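Local coordinates for protein endoglucanase (Uncultured bacterium, PDB 3X17) that hydrolyses internal beta-1,4-glucosidic bonds of cellulose as a family 9 endoglucanase with an N-terminal Ig-like domain, at residues A[178-186]-A[243-253]; A[275-286]-A[300-308]. One frame throughout, in Å; residues are numbered along the deposited sequence.

Interaction 1 of 2, residues A[178-186]-A[243-253]; sequences GDYGKYVTT and VYHKLAGLRWP
Tyr-183 and Lys-246 face each other as the non-hydrogen-bonded pair of a short antiparallel ladder, in which 182-183 forms an outer strand of the four-stranded mixed sheet in the glycoside hydrolase family 9 domain. The neighbouring pair, Lys-182 with Leu-247, is the hydrogen-bonded one: Lys-182 N reaches Leu-247 O at 3.1 Å with an almost straight N-H...O angle of 172°, and Leu-247 N returns to Lys-182 O at 2.9 Å. The Tyr-183 side chain can be followed outward. From CB, CG stands anti to the carbonyl carbon (chi1 -58°), which lays the ring alongside the Lys-246 chain, both pointing the same way. CD2 lies 3.8 Å from Lys-246 CB, and further out CE2 meets Lys-246 CD at 3.9 Å. At the tip, OH donates to Asp-179 OD2 over 2.8 Å, on the syn side of the carboxylate, which also takes a weak bond from Gly-181 N. A phenylalanine here would probably leave OD2 with that weak amide bond as its remaining partner within 178-186 and set the carboxylate freer to turn. Asp-179 is also flanked by Trp-252, whose ring edge brings CZ3 to 3.8 Å from Asp-179 CB. Beyond the ladder the chain turns into helix 184-200, with Tyr-183 as N-cap residue. Asp-274, in helix 272-288, bonds Thr-185 OG1 at the start of helix 184-200 and His-245 ND1 at the break in strand 243-249. His-245 O is gripped twice, by Val-184 N at 2.9 Å, tilted 31° from the carbonyl plane, and by a water that donates to it and, at 2.7 Å, to Thr-185 OG1.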
ATOM      1  N   GLY A 178      -7.738  -2.749 -10.812  1.00 32.32           N
ATOM      2  CA  GLY A 178      -7.841  -3.119 -12.215  1.00 34.15           C
ATOM      3  C   GLY A 178      -9.213  -2.889 -12.849  1.00 35.19           C
ATOM      4  O   GLY A 178      -9.411  -3.174 -14.036  1.00 33.02           O
ATOM      5  N   ASP A 179     -10.182  -2.481 -12.036  1.00 34.54           N
ATOM      6  CA  ASP A 179     -11.432  -1.960 -12.558  1.00 36.44           C
ATOM      7  C   ASP A 179     -11.367  -0.445 -12.569  1.00 37.34           C
ATOM      8  O   ASP A 179     -10.290   0.160 -12.377  1.00 38.27           O
ATOM      9  CB  ASP A 179     -12.621  -2.412 -11.695  1.00 36.45           C
ATOM     10  CG  ASP A 179     -12.531  -1.890 -10.271  1.00 35.74           C
ATOM     11  OD1 ASP A 179     -11.411  -1.901  -9.726  1.00 39.55           O
ATOM     12  OD2 ASP A 179     -13.558  -1.453  -9.714  1.00 34.43           O
ATOM     13  N   TYR A 180     -12.523   0.173 -12.781  1.00 35.07           N
ATOM     14  CA  TYR A 180     -12.590   1.628 -12.912  1.00 33.86           C
ATOM     15  C   TYR A 180     -13.515   2.242 -11.879  1.00 31.16           C
ATOM     16  O   TYR A 180     -13.727   3.465 -11.872  1.00 31.98           O
ATOM     17  CB  TYR A 180     -13.047   2.039 -14.327  1.00 36.92           C
ATOM     18  CG  TYR A 180     -12.135   1.546 -15.436  1.00 36.63           C
ATOM     19  CD1 TYR A 180     -10.750   1.705 -15.350  1.00 37.87           C
ATOM     20  CD2 TYR A 180     -12.653   0.952 -16.584  1.00 35.69           C
ATOM     21  CE1 TYR A 180      -9.905   1.254 -16.359  1.00 33.12           C
ATOM     22  CE2 TYR A 180     -11.811   0.546 -17.619  1.00 31.92           C
ATOM     23  CZ  TYR A 180     -10.447   0.686 -17.498  1.00 31.68           C
ATOM     24  OH  TYR A 180      -9.598   0.239 -18.511  1.00 35.45           O
ATOM     25  N   GLY A 181     -13.998   1.420 -10.954  1.00 29.30           N
ATOM     26  CA  GLY A 181     -14.749   1.930  -9.812  1.00 27.97           C
ATOM     27  C   GLY A 181     -13.919   2.870  -8.952  1.00 30.87           C
ATOM     28  O   GLY A 181     -12.697   2.833  -8.969  1.00 30.41           O
ATOM     29  N   LYS A 182     -14.586   3.812  -8.300  1.00 32.74           N
ATOM     30  CA  LYS A 182     -13.909   4.753  -7.421  1.00 32.46           C
ATOM     31  C   LYS A 182     -14.590   4.650  -6.064  1.00 31.72           C
ATOM     32  O   LYS A 182     -15.802   4.567  -5.977  1.00 31.92           O
ATOM     33  CB  LYS A 182     -14.037   6.167  -7.968  1.00 29.50           C
ATOM     34  CG  LYS A 182     -13.583   6.291  -9.454  1.00 33.48           C
ATOM     35  CD  LYS A 182     -13.527   7.740  -9.921  1.00 27.54           C
ATOM     36  CE  LYS A 182     -14.888   8.423  -9.856  1.00 27.53           C
ATOM     37  NZ  LYS A 182     -14.895   9.695 -10.693  1.00 25.83           N
ATOM     38  N   TYR A 183     -13.808   4.460  -5.023  1.00 31.87           N
ATOM     39  CA  TYR A 183     -14.394   3.987  -3.772  1.00 30.23           C
ATOM     40  C   TYR A 183     -13.853   4.846  -2.663  1.00 28.23           C
ATOM     41  O   TYR A 183     -12.645   4.984  -2.531  1.00 26.84           O
ATOM     42  CB  TYR A 183     -13.961   2.555  -3.512  1.00 31.02           C
ATOM     43  CG  TYR A 183     -14.325   1.574  -4.577  1.00 30.44           C
ATOM     44  CD1 TYR A 183     -13.460   1.349  -5.640  1.00 27.42           C
ATOM     45  CD2 TYR A 183     -15.433   0.734  -4.425  1.00 29.65           C
ATOM     46  CE1 TYR A 183     -13.697   0.360  -6.549  1.00 27.44           C
ATOM     47  CE2 TYR A 183     -15.676  -0.293  -5.330  1.00 28.25           C
ATOM     48  CZ  TYR A 183     -14.839  -0.443  -6.411  1.00 35.22           C
ATOM     49  OH  TYR A 183     -15.085  -1.429  -7.343  1.00 35.66           O
ATOM     50  N   VAL A 184     -14.731   5.446  -1.879  1.00 29.42           N
ATOM     51  CA  VAL A 184     -14.269   6.366  -0.853  1.00 30.04           C
ATOM     52  C   VAL A 184     -13.427   5.659   0.237  1.00 32.26           C
ATOM     53  O   VAL A 184     -12.528   6.270   0.847  1.00 31.04           O
ATOM     54  CB  VAL A 184     -15.430   7.109  -0.197  1.00 30.24           C
ATOM     55  CG1 VAL A 184     -14.957   7.722   1.135  1.00 29.44           C
ATOM     56  CG2 VAL A 184     -15.920   8.224  -1.113  1.00 28.32           C
ATOM     57  N   THR A 185     -13.670   4.365   0.420  1.00 29.97           N
ATOM     58  CA  THR A 185     -13.179   3.657   1.591  1.00 32.03           C
ATOM     59  C   THR A 185     -11.675   3.408   1.430  1.00 33.20           C
ATOM     60  O   THR A 185     -10.902   3.595   2.365  1.00 34.29           O
ATOM     61  CB  THR A 185     -13.971   2.322   1.802  1.00 33.92           C
ATOM     62  OG1 THR A 185     -15.387   2.609   1.853  1.00 33.38           O
ATOM     63  CG2 THR A 185     -13.550   1.627   3.102  1.00 30.15           C
ATOM     64  N   THR A 186     -11.249   3.140   0.200  1.00 33.31           N
ATOM     65  CA  THR A 186      -9.830   2.968  -0.106  1.00 31.40           C
ATOM     66  C   THR A 186      -9.160   4.296  -0.442  1.00 30.19           C
ATOM     67  O   THR A 186      -7.989   4.490  -0.127  1.00 31.57           O
ATOM     68  CB  THR A 186      -9.622   1.995  -1.299  1.00 31.16           C
ATOM     69  OG1 THR A 186     -10.581   2.307  -2.317  1.00 31.80           O
ATOM     70  CG2 THR A 186      -9.788   0.520  -0.863  1.00 30.10           C
ATOM     71  N   VAL A 243     -20.746  11.425   3.377  1.00 28.43           N
ATOM     72  CA  VAL A 243     -19.924  11.108   2.208  1.00 29.91           C
ATOM     73  C   VAL A 243     -20.396   9.815   1.545  1.00 30.86           C
ATOM     74  O   VAL A 243     -20.633   8.815   2.231  1.00 31.83           O
ATOM     75  CB  VAL A 243     -18.406  11.014   2.564  1.00 30.20           C
ATOM     76  CG1 VAL A 243     -17.558  10.643   1.327  1.00 27.38           C
ATOM     77  CG2 VAL A 243     -17.924  12.336   3.128  1.00 24.65           C
ATOM     78  N   TYR A 244     -20.691   9.891   0.243  1.00 31.27           N
ATOM     79  CA  TYR A 244     -21.147   8.725  -0.522  1.00 30.67           C
ATOM     80  C   TYR A 244     -20.069   7.662  -0.561  1.00 31.27           C
ATOM     81  O   TYR A 244     -18.875   7.957  -0.436  1.00 32.26           O
ATOM     82  CB  TYR A 244     -21.560   9.118  -1.961  1.00 29.69           C
ATOM     83  CG  TYR A 244     -22.751  10.054  -2.003  1.00 31.92           C
ATOM     84  CD1 TYR A 244     -24.015   9.618  -1.602  1.00 31.27           C
ATOM     85  CD2 TYR A 244     -22.603  11.391  -2.373  1.00 30.50           C
ATOM     86  CE1 TYR A 244     -25.108  10.477  -1.606  1.00 30.11           C
ATOM     87  CE2 TYR A 244     -23.685  12.266  -2.383  1.00 27.98           C
ATOM     88  CZ  TYR A 244     -24.934  11.806  -1.986  1.00 32.91           C
ATOM     89  OH  TYR A 244     -26.017  12.668  -1.964  1.00 32.99           O
ATOM     90  N   HIS A 245     -20.490   6.421  -0.756  1.00 30.33           N
ATOM     91  CA  HIS A 245     -19.626   5.289  -0.489  1.00 31.63           C
ATOM     92  C   HIS A 245     -18.705   5.010  -1.661  1.00 32.23           C
ATOM     93  O   HIS A 245     -17.545   4.671  -1.484  1.00 33.35           O
ATOM     94  CB  HIS A 245     -20.462   4.054  -0.191  1.00 30.99           C
ATOM     95  CG  HIS A 245     -19.662   2.805  -0.033  1.00 32.41           C
ATOM     96  ND1 HIS A 245     -18.663   2.675   0.917  1.00 36.53           N
ATOM     97  CD2 HIS A 245     -19.822   1.576  -0.581  1.00 31.16           C
ATOM     98  CE1 HIS A 245     -18.221   1.429   0.917  1.00 32.97           C
ATOM     99  NE2 HIS A 245     -18.881   0.752  -0.010  1.00 31.43           N
ATOM    100  N   LYS A 246     -19.229   5.114  -2.865  1.00 28.74           N
ATOM    101  CA  LYS A 246     -18.485   4.693  -4.021  1.00 29.30           C
ATOM    102  C   LYS A 246     -19.287   5.064  -5.264  1.00 30.64           C
ATOM    103  O   LYS A 246     -20.447   5.513  -5.169  1.00 29.74           O
ATOM    104  CB  LYS A 246     -18.254   3.177  -3.980  1.00 28.99           C
ATOM    105  CG  LYS A 246     -19.558   2.355  -4.119  1.00 28.47           C
ATOM    106  CD  LYS A 246     -19.298   0.878  -4.297  1.00 25.31           C
ATOM    107  CE  LYS A 246     -20.615   0.090  -4.168  1.00 29.60           C
ATOM    108  NZ  LYS A 246     -20.455  -1.346  -4.589  1.00 34.23           N
ATOM    109  N   LEU A 247     -18.621   4.963  -6.408  1.00 30.97           N
ATOM    110  CA  LEU A 247     -19.176   5.378  -7.666  1.00 32.91           C
ATOM    111  C   LEU A 247     -18.792   4.352  -8.700  1.00 33.20           C
ATOM    112  O   LEU A 247     -17.609   4.114  -8.937  1.00 35.68           O
ATOM    113  CB  LEU A 247     -18.627   6.744  -8.056  1.00 30.46           C
ATOM    114  CG  LEU A 247     -19.427   7.477  -9.119  1.00 32.77           C
ATOM    115  CD1 LEU A 247     -19.124   8.983  -9.003  1.00 32.91           C
ATOM    116  CD2 LEU A 247     -19.119   6.925 -10.523  1.00 26.61           C
ATOM    117  N   ALA A 248     -19.775   3.727  -9.323  1.00 31.62           N
ATOM    118  CA  ALA A 248     -19.450   2.653 -10.262  1.00 35.02           C
ATOM    119  C   ALA A 248     -20.632   2.359 -11.173  1.00 33.72           C
ATOM    120  O   ALA A 248     -21.723   2.857 -10.933  1.00 31.28           O
ATOM    121  CB  ALA A 248     -19.011   1.381  -9.514  1.00 32.23           C
ATOM    122  N   GLY A 249     -20.383   1.584 -12.224  1.00 35.77           N
ATOM    123  CA  GLY A 249     -21.443   1.106 -13.121  1.00 37.83           C
ATOM    124  C   GLY A 249     -22.220   0.005 -12.438  1.00 41.53           C
ATOM    125  O   GLY A 249     -21.772  -0.528 -11.410  1.00 40.56           O
ATOM    126  N   LEU A 250     -23.394  -0.328 -12.986  1.00 42.49           N
ATOM    127  CA  LEU A 250     -24.157  -1.500 -12.540  1.00 42.55           C
ATOM    128  C   LEU A 250     -23.472  -2.804 -12.950  1.00 40.05           C
ATOM    129  O   LEU A 250     -23.696  -3.842 -12.347  1.00 39.38           O
ATOM    130  CB  LEU A 250     -25.598  -1.452 -13.089  1.00 42.96           C
ATOM    131  CG  LEU A 250     -26.429  -0.230 -12.660  1.00 46.22           C
ATOM    132  CD1 LEU A 250     -27.779  -0.185 -13.376  1.00 49.43           C
ATOM    133  CD2 LEU A 250     -26.629  -0.213 -11.143  1.00 42.94           C
ATOM    134  N   ARG A 251     -22.620  -2.726 -13.962  1.00 40.63           N
ATOM    135  CA  ARG A 251     -21.938  -3.904 -14.501  1.00 41.31           C
ATOM    136  C   ARG A 251     -20.410  -3.745 -14.519  1.00 40.14           C
ATOM    137  O   ARG A 251     -19.884  -2.639 -14.681  1.00 36.62           O
ATOM    138  CB  ARG A 251     -22.450  -4.208 -15.921  1.00 43.68           C
ATOM    139  CG  ARG A 251     -23.945  -4.635 -15.955  1.00 50.14           C
ATOM    140  CD  ARG A 251     -24.509  -4.719 -17.380  1.00 62.64           C
ATOM    141  NE  ARG A 251     -24.349  -3.464 -18.127  1.00 71.85           N
ATOM    142  CZ  ARG A 251     -25.182  -2.421 -18.062  1.00 73.76           C
ATOM    143  NH1 ARG A 251     -26.245  -2.446 -17.255  1.00 70.02           N
ATOM    144  NH2 ARG A 251     -24.937  -1.337 -18.795  1.00 72.15           N
ATOM    145  N   TRP A 252     -19.712  -4.863 -14.314  1.00 39.32           N
ATOM    146  CA  TRP A 252     -18.273  -4.925 -14.483  1.00 39.21           C
ATOM    147  C   TRP A 252     -17.994  -4.780 -15.969  1.00 40.85           C
ATOM    148  O   TRP A 252     -18.514  -5.558 -16.761  1.00 39.44           O
ATOM    149  CB  TRP A 252     -17.732  -6.271 -14.000  1.00 38.76           C
ATOM    150  CG  TRP A 252     -17.850  -6.490 -12.509  1.00 39.87           C
ATOM    151  CD1 TRP A 252     -18.809  -7.211 -11.860  1.00 40.75           C
ATOM    152  CD2 TRP A 252     -16.944  -6.023 -11.499  1.00 36.07           C
ATOM    153  NE1 TRP A 252     -18.560  -7.213 -10.510  1.00 39.39           N
ATOM    154  CE2 TRP A 252     -17.441  -6.473 -10.255  1.00 36.30           C
ATOM    155  CE3 TRP A 252     -15.757  -5.276 -11.525  1.00 34.20           C
ATOM    156  CZ2 TRP A 252     -16.786  -6.214  -9.042  1.00 34.95           C
ATOM    157  CZ3 TRP A 252     -15.111  -4.998 -10.313  1.00 34.42           C
ATOM    158  CH2 TRP A 252     -15.622  -5.492  -9.093  1.00 34.19           C
ATOM    159  N   PRO A 253     -17.197  -3.760 -16.348  1.00 39.75           N
ATOM    160  CA  PRO A 253     -16.679  -3.668 -17.694  1.00 39.85           C
ATOM    161  C   PRO A 253     -15.874  -4.910 -18.043  1.00 41.56           C
ATOM    162  O   PRO A 253     -15.304  -5.556 -17.156  1.00 40.82           O
ATOM    163  CB  PRO A 253     -15.759  -2.458 -17.637  1.00 39.51           C
ATOM    164  CG  PRO A 253     -16.145  -1.720 -16.369  1.00 41.80           C
ATOM    165  CD  PRO A 253     -16.601  -2.762 -15.442  1.00 39.33           C
TER
HETATM  166  O   HOH W   1     -15.985   2.615  -0.814  1.00 37.97           O

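Interaction 2 of 2, residues A[275-286]-A[300-308]; sequences TAKAAAAWAMAA and ALAAAEQAW
Thr-275 OG1 is gripped by two backbone groups, Thr-271 O one turn earlier and Val-243 N, and this fixes the rotation that turns its methyl to the partner helix, where CG2 lies 3.8 Å from Ala-307 CB. The contact is an antiparallel pair of consecutive helices, 272-288 and 294-312, in the (alpha/alpha)6 barrel of the family 9 domain. Their segments run 150° apart in direction and the axes approach to 7.8 Å, a close spacing made possible by the alanines that line both surfaces. No hydrogen bond crosses; Trp-282 is a knob set into a hole formed by Ala-300, Ala-303, Ala-304 and Ala-307. With CG anti to the carbonyl carbon (chi1 -75°), the indole lies flat between the helices. Ala-303 CB sits over one face of the Trp-282 ring in a CH-pi contact, 3.8 Å from the centroid of the six-membered ring and 15° off its normal. Against the opposite face of the Trp-282 ring lies Ala-278 C, 3.4 Å above the plane, so the helix backbone itself backs the ring. Ala-307 CB comes at the ring edge, 4.3 Å from Trp-282 CZ3. Outside the pair, Phe-234 of helix 221-235 stacks with the same indole, binding a third helix to the two. Alanine methyls also meet main-chain oxygens directly: Ala-304 CB lies 3.4 Å from Ala-279 O, an oxygen that already accepts the helical bond from Ala-283 N. One turn earlier in its helix, Ala-300 CB touches Trp-282 O. At the far end of the interface Ala-286 CB meets Leu-301 CB at 3.8 Å.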
ATOM      1  N   THR A 275     -17.681   8.662   5.847  1.00 30.78           N
ATOM      2  CA  THR A 275     -17.756  10.048   6.260  1.00 30.90           C
ATOM      3  C   THR A 275     -16.582  10.372   7.227  1.00 32.30           C
ATOM      4  O   THR A 275     -15.862  11.376   7.072  1.00 30.80           O
ATOM      5  CB  THR A 275     -19.141  10.327   6.908  1.00 32.09           C
ATOM      6  OG1 THR A 275     -20.186  10.075   5.950  1.00 31.85           O
ATOM      7  CG2 THR A 275     -19.239  11.749   7.389  1.00 30.09           C
ATOM      8  N   ALA A 276     -16.318   9.444   8.141  1.00 30.72           N
ATOM      9  CA  ALA A 276     -15.255   9.618   9.149  1.00 31.67           C
ATOM     10  C   ALA A 276     -13.848   9.460   8.520  1.00 30.23           C
ATOM     11  O   ALA A 276     -12.962  10.276   8.768  1.00 32.82           O
ATOM     12  CB  ALA A 276     -15.454   8.591  10.292  1.00 29.78           C
ATOM     13  N   LYS A 277     -13.659   8.455   7.668  1.00 28.75           N
ATOM     14  CA  LYS A 277     -12.406   8.341   6.914  1.00 29.80           C
ATOM     15  C   LYS A 277     -12.089   9.611   6.122  1.00 31.15           C
ATOM     16  O   LYS A 277     -10.970  10.109   6.165  1.00 29.29           O
ATOM     17  CB  LYS A 277     -12.414   7.162   5.953  1.00 30.35           C
ATOM     18  CG  LYS A 277     -12.170   5.799   6.589  1.00 29.97           C
ATOM     19  CD  LYS A 277     -12.451   4.709   5.553  1.00 26.29           C
ATOM     20  CE  LYS A 277     -11.970   3.331   5.991  1.00 24.53           C
ATOM     21  NZ  LYS A 277     -13.044   2.654   6.791  1.00 31.89           N
ATOM     22  N   ALA A 278     -13.097  10.203   5.484  1.00 29.84           N
ATOM     23  CA  ALA A 278     -12.818  11.374   4.674  1.00 30.27           C
ATOM     24  C   ALA A 278     -12.513  12.542   5.596  1.00 30.52           C
ATOM     25  O   ALA A 278     -11.615  13.323   5.330  1.00 31.76           O
ATOM     26  CB  ALA A 278     -14.005  11.689   3.766  1.00 30.46           C
ATOM     27  N   ALA A 279     -13.243  12.640   6.704  1.00 30.56           N
ATOM     28  CA  ALA A 279     -12.914  13.625   7.730  1.00 30.76           C
ATOM     29  C   ALA A 279     -11.461  13.519   8.140  1.00 28.96           C
ATOM     30  O   ALA A 279     -10.772  14.520   8.220  1.00 30.62           O
ATOM     31  CB  ALA A 279     -13.850  13.505   8.988  1.00 28.70           C
ATOM     32  N   ALA A 280     -11.004  12.309   8.424  1.00 30.27           N
ATOM     33  CA  ALA A 280      -9.645  12.118   8.930  1.00 30.86           C
ATOM     34  C   ALA A 280      -8.622  12.558   7.869  1.00 31.43           C
ATOM     35  O   ALA A 280      -7.699  13.331   8.147  1.00 32.12           O
ATOM     36  CB  ALA A 280      -9.418  10.646   9.357  1.00 29.07           C
ATOM     37  N   ALA A 281      -8.833  12.135   6.637  1.00 30.65           N
ATOM     38  CA  ALA A 281      -7.852  12.415   5.590  1.00 31.42           C
ATOM     39  C   ALA A 281      -7.791  13.898   5.300  1.00 30.33           C
ATOM     40  O   ALA A 281      -6.699  14.467   5.195  1.00 30.18           O
ATOM     41  CB  ALA A 281      -8.161  11.628   4.329  1.00 32.10           C
ATOM     42  N   TRP A 282      -8.959  14.532   5.231  1.00 29.94           N
ATOM     43  CA  TRP A 282      -9.047  15.975   5.039  1.00 31.01           C
ATOM     44  C   TRP A 282      -8.381  16.747   6.189  1.00 31.00           C
ATOM     45  O   TRP A 282      -7.799  17.803   5.961  1.00 31.71           O
ATOM     46  CB  TRP A 282     -10.498  16.436   4.970  1.00 31.00           C
ATOM     47  CG  TRP A 282     -11.192  16.123   3.698  1.00 33.73           C
ATOM     48  CD1 TRP A 282     -10.646  16.090   2.437  1.00 29.13           C
ATOM     49  CD2 TRP A 282     -12.581  15.808   3.545  1.00 29.75           C
ATOM     50  NE1 TRP A 282     -11.605  15.720   1.521  1.00 33.70           N
ATOM     51  CE2 TRP A 282     -12.813  15.597   2.164  1.00 29.88           C
ATOM     52  CE3 TRP A 282     -13.642  15.639   4.443  1.00 27.39           C
ATOM     53  CZ2 TRP A 282     -14.067  15.247   1.662  1.00 32.10           C
ATOM     54  CZ3 TRP A 282     -14.897  15.268   3.938  1.00 28.44           C
ATOM     55  CH2 TRP A 282     -15.101  15.105   2.569  1.00 27.57           C
ATOM     56  N   ALA A 283      -8.642  16.343   7.425  1.00 30.22           N
ATOM     57  CA  ALA A 283      -8.010  17.030   8.571  1.00 30.36           C
ATOM     58  C   ALA A 283      -6.487  16.866   8.548  1.00 28.50           C
ATOM     59  O   ALA A 283      -5.753  17.795   8.875  1.00 29.40           O
ATOM     60  CB  ALA A 283      -8.573  16.540   9.884  1.00 28.36           C
ATOM     61  N   MET A 284      -6.004  15.672   8.204  1.00 30.69           N
ATOM     62  CA  MET A 284      -4.585  15.517   7.890  1.00 31.83           C
ATOM     63  C   MET A 284      -4.076  16.498   6.830  1.00 31.77           C
ATOM     64  O   MET A 284      -2.980  17.004   6.939  1.00 31.41           O
ATOM     65  CB  MET A 284      -4.261  14.082   7.480  1.00 29.31           C
ATOM     66  CG  MET A 284      -4.248  13.131   8.647  1.00 35.82           C
ATOM     67  SD  MET A 284      -4.162  11.426   8.079  1.00 35.73           S
ATOM     68  CE  MET A 284      -2.397  11.306   7.759  1.00 33.65           C
ATOM     69  N   ALA A 285      -4.815  16.657   5.739  1.00 33.57           N
ATOM     70  CA  ALA A 285      -4.345  17.495   4.634  1.00 32.96           C
ATOM     71  C   ALA A 285      -4.325  18.944   5.084  1.00 33.60           C
ATOM     72  O   ALA A 285      -3.494  19.740   4.620  1.00 31.20           O
ATOM     73  CB  ALA A 285      -5.252  17.339   3.409  1.00 32.13           C
ATOM     74  N   ALA A 286      -5.281  19.295   5.943  1.00 32.31           N
ATOM     75  CA  ALA A 286      -5.345  20.653   6.472  1.00 35.40           C
ATOM     76  C   ALA A 286      -4.035  20.994   7.194  1.00 36.16           C
ATOM     77  O   ALA A 286      -3.541  22.111   7.090  1.00 38.20           O
ATOM     78  CB  ALA A 286      -6.544  20.812   7.406  1.00 31.23           C
ATOM     79  N   ALA A 300     -10.085  21.914   3.067  1.00 34.40           N
ATOM     80  CA  ALA A 300     -10.059  20.539   3.543  1.00 34.23           C
ATOM     81  C   ALA A 300     -10.553  20.549   4.977  1.00 33.88           C
ATOM     82  O   ALA A 300     -11.338  19.694   5.363  1.00 35.06           O
ATOM     83  CB  ALA A 300      -8.691  19.907   3.420  1.00 31.48           C
ATOM     84  N   LEU A 301     -10.209  21.604   5.715  1.00 36.02           N
ATOM     85  CA  LEU A 301     -10.569  21.669   7.133  1.00 34.38           C
ATOM     86  C   LEU A 301     -12.052  21.872   7.270  1.00 35.00           C
ATOM     87  O   LEU A 301     -12.679  21.227   8.099  1.00 35.38           O
ATOM     88  CB  LEU A 301      -9.808  22.772   7.876  1.00 36.60           C
ATOM     89  CG  LEU A 301     -10.286  23.118   9.299  1.00 37.41           C
ATOM     90  CD1 LEU A 301     -10.156  21.918  10.229  1.00 34.75           C
ATOM     91  CD2 LEU A 301      -9.563  24.378   9.878  1.00 38.12           C
ATOM     92  N   ALA A 302     -12.635  22.709   6.406  1.00 35.55           N
ATOM     93  CA  ALA A 302     -14.084  22.975   6.482  1.00 34.05           C
ATOM     94  C   ALA A 302     -14.870  21.708   6.213  1.00 34.14           C
ATOM     95  O   ALA A 302     -15.829  21.389   6.927  1.00 35.64           O
ATOM     96  CB  ALA A 302     -14.501  24.098   5.510  1.00 33.54           C
ATOM     97  N   ALA A 303     -14.435  20.969   5.195  1.00 33.72           N
ATOM     98  CA  ALA A 303     -15.074  19.724   4.836  1.00 32.59           C
ATOM     99  C   ALA A 303     -15.018  18.732   6.000  1.00 31.96           C
ATOM    100  O   ALA A 303     -16.016  18.080   6.322  1.00 31.98           O
ATOM    101  CB  ALA A 303     -14.398  19.137   3.613  1.00 32.35           C
ATOM    102  N   ALA A 304     -13.839  18.585   6.601  1.00 31.20           N
ATOM    103  CA  ALA A 304     -13.674  17.640   7.723  1.00 33.22           C
ATOM    104  C   ALA A 304     -14.614  18.010   8.868  1.00 30.43           C
ATOM    105  O   ALA A 304     -15.213  17.135   9.507  1.00 30.22           O
ATOM    106  CB  ALA A 304     -12.198  17.589   8.232  1.00 31.36           C
ATOM    107  N   GLU A 305     -14.737  19.305   9.120  1.00 32.68           N
ATOM    108  CA  GLU A 305     -15.563  19.817  10.218  1.00 33.52           C
ATOM    109  C   GLU A 305     -17.050  19.566   9.989  1.00 33.61           C
ATOM    110  O   GLU A 305     -17.793  19.293  10.935  1.00 34.29           O
ATOM    111  CB  GLU A 305     -15.302  21.317  10.446  1.00 32.65           C
ATOM    112  CG  GLU A 305     -13.933  21.606  11.058  1.00 31.70           C
ATOM    113  CD  GLU A 305     -13.583  23.106  11.124  1.00 39.96           C
ATOM    114  OE1 GLU A 305     -14.008  23.876  10.236  1.00 41.22           O
ATOM    115  OE2 GLU A 305     -12.806  23.495  12.020  1.00 42.05           O
ATOM    116  N   GLN A 306     -17.478  19.635   8.732  1.00 33.35           N
ATOM    117  CA  GLN A 306     -18.889  19.467   8.389  1.00 31.80           C
ATOM    118  C   GLN A 306     -19.247  17.977   8.474  1.00 31.12           C
ATOM    119  O   GLN A 306     -20.269  17.605   9.026  1.00 30.86           O
ATOM    120  CB  GLN A 306     -19.133  20.031   6.974  1.00 33.39           C
ATOM    121  CG  GLN A 306     -20.568  19.947   6.450  1.00 33.78           C
ATOM    122  CD  GLN A 306     -21.573  20.591   7.396  1.00 43.52           C
ATOM    123  OE1 GLN A 306     -21.388  21.730   7.839  1.00 43.31           O
ATOM    124  NE2 GLN A 306     -22.606  19.832   7.774  1.00 45.12           N
ATOM    125  N   ALA A 307     -18.363  17.132   7.961  1.00 32.45           N
ATOM    126  CA  ALA A 307     -18.452  15.699   8.149  1.00 32.71           C
ATOM    127  C   ALA A 307     -18.539  15.275   9.619  1.00 33.94           C
ATOM    128  O   ALA A 307     -19.304  14.388   9.970  1.00 33.13           O
ATOM    129  CB  ALA A 307     -17.274  15.021   7.481  1.00 33.71           C
ATOM    130  N   TRP A 308     -17.717  15.863  10.477  1.00 34.19           N
ATOM    131  CA  TRP A 308     -17.834  15.554  11.886  1.00 33.61           C
ATOM    132  C   TRP A 308     -19.179  16.024  12.470  1.00 34.93           C
ATOM    133  O   TRP A 308     -19.702  15.391  13.375  1.00 35.03           O
ATOM    134  CB  TRP A 308     -16.688  16.145  12.703  1.00 33.04           C
ATOM    135  CG  TRP A 308     -16.755  15.689  14.136  1.00 33.16           C
ATOM    136  CD1 TRP A 308     -17.328  16.344  15.184  1.00 29.27           C
ATOM    137  CD2 TRP A 308     -16.334  14.417  14.636  1.00 32.03           C
ATOM    138  NE1 TRP A 308     -17.237  15.589  16.315  1.00 34.10           N
ATOM    139  CE2 TRP A 308     -16.648  14.389  16.007  1.00 34.09           C
ATOM    140  CE3 TRP A 308     -15.656  13.324  14.067  1.00 33.93           C
ATOM    141  CZ2 TRP A 308     -16.316  13.306  16.829  1.00 37.77           C
ATOM    142  CZ3 TRP A 308     -15.338  12.237  14.883  1.00 37.81           C
ATOM    143  CH2 TRP A 308     -15.697  12.226  16.241  1.00 37.58           C
TER

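Both contacts are largely buried, but they differ in chemistry. Interaction 1 joins its segments through backbone hydrogen bonds and a bridging water, while a tyrosine-aspartate bond braces 178-186 internally, and it grades into the exposed Trp-252. Interaction 2 holds two helices by van der Waals packing, with no hydrogen bond between the segments, and the 300-308 side includes partly exposed residues such as Ala-303. Their centres lie 21 Å apart, yet they meet at Val-243, whose CG2 rests on Trp-282 CH2 and Ala-278 CB. Thr-185 CG2 also packs on Lys-277 CE. Helix 272-288 is thus tied to the sheet at its N-terminal end and to helix 294-312 along its length.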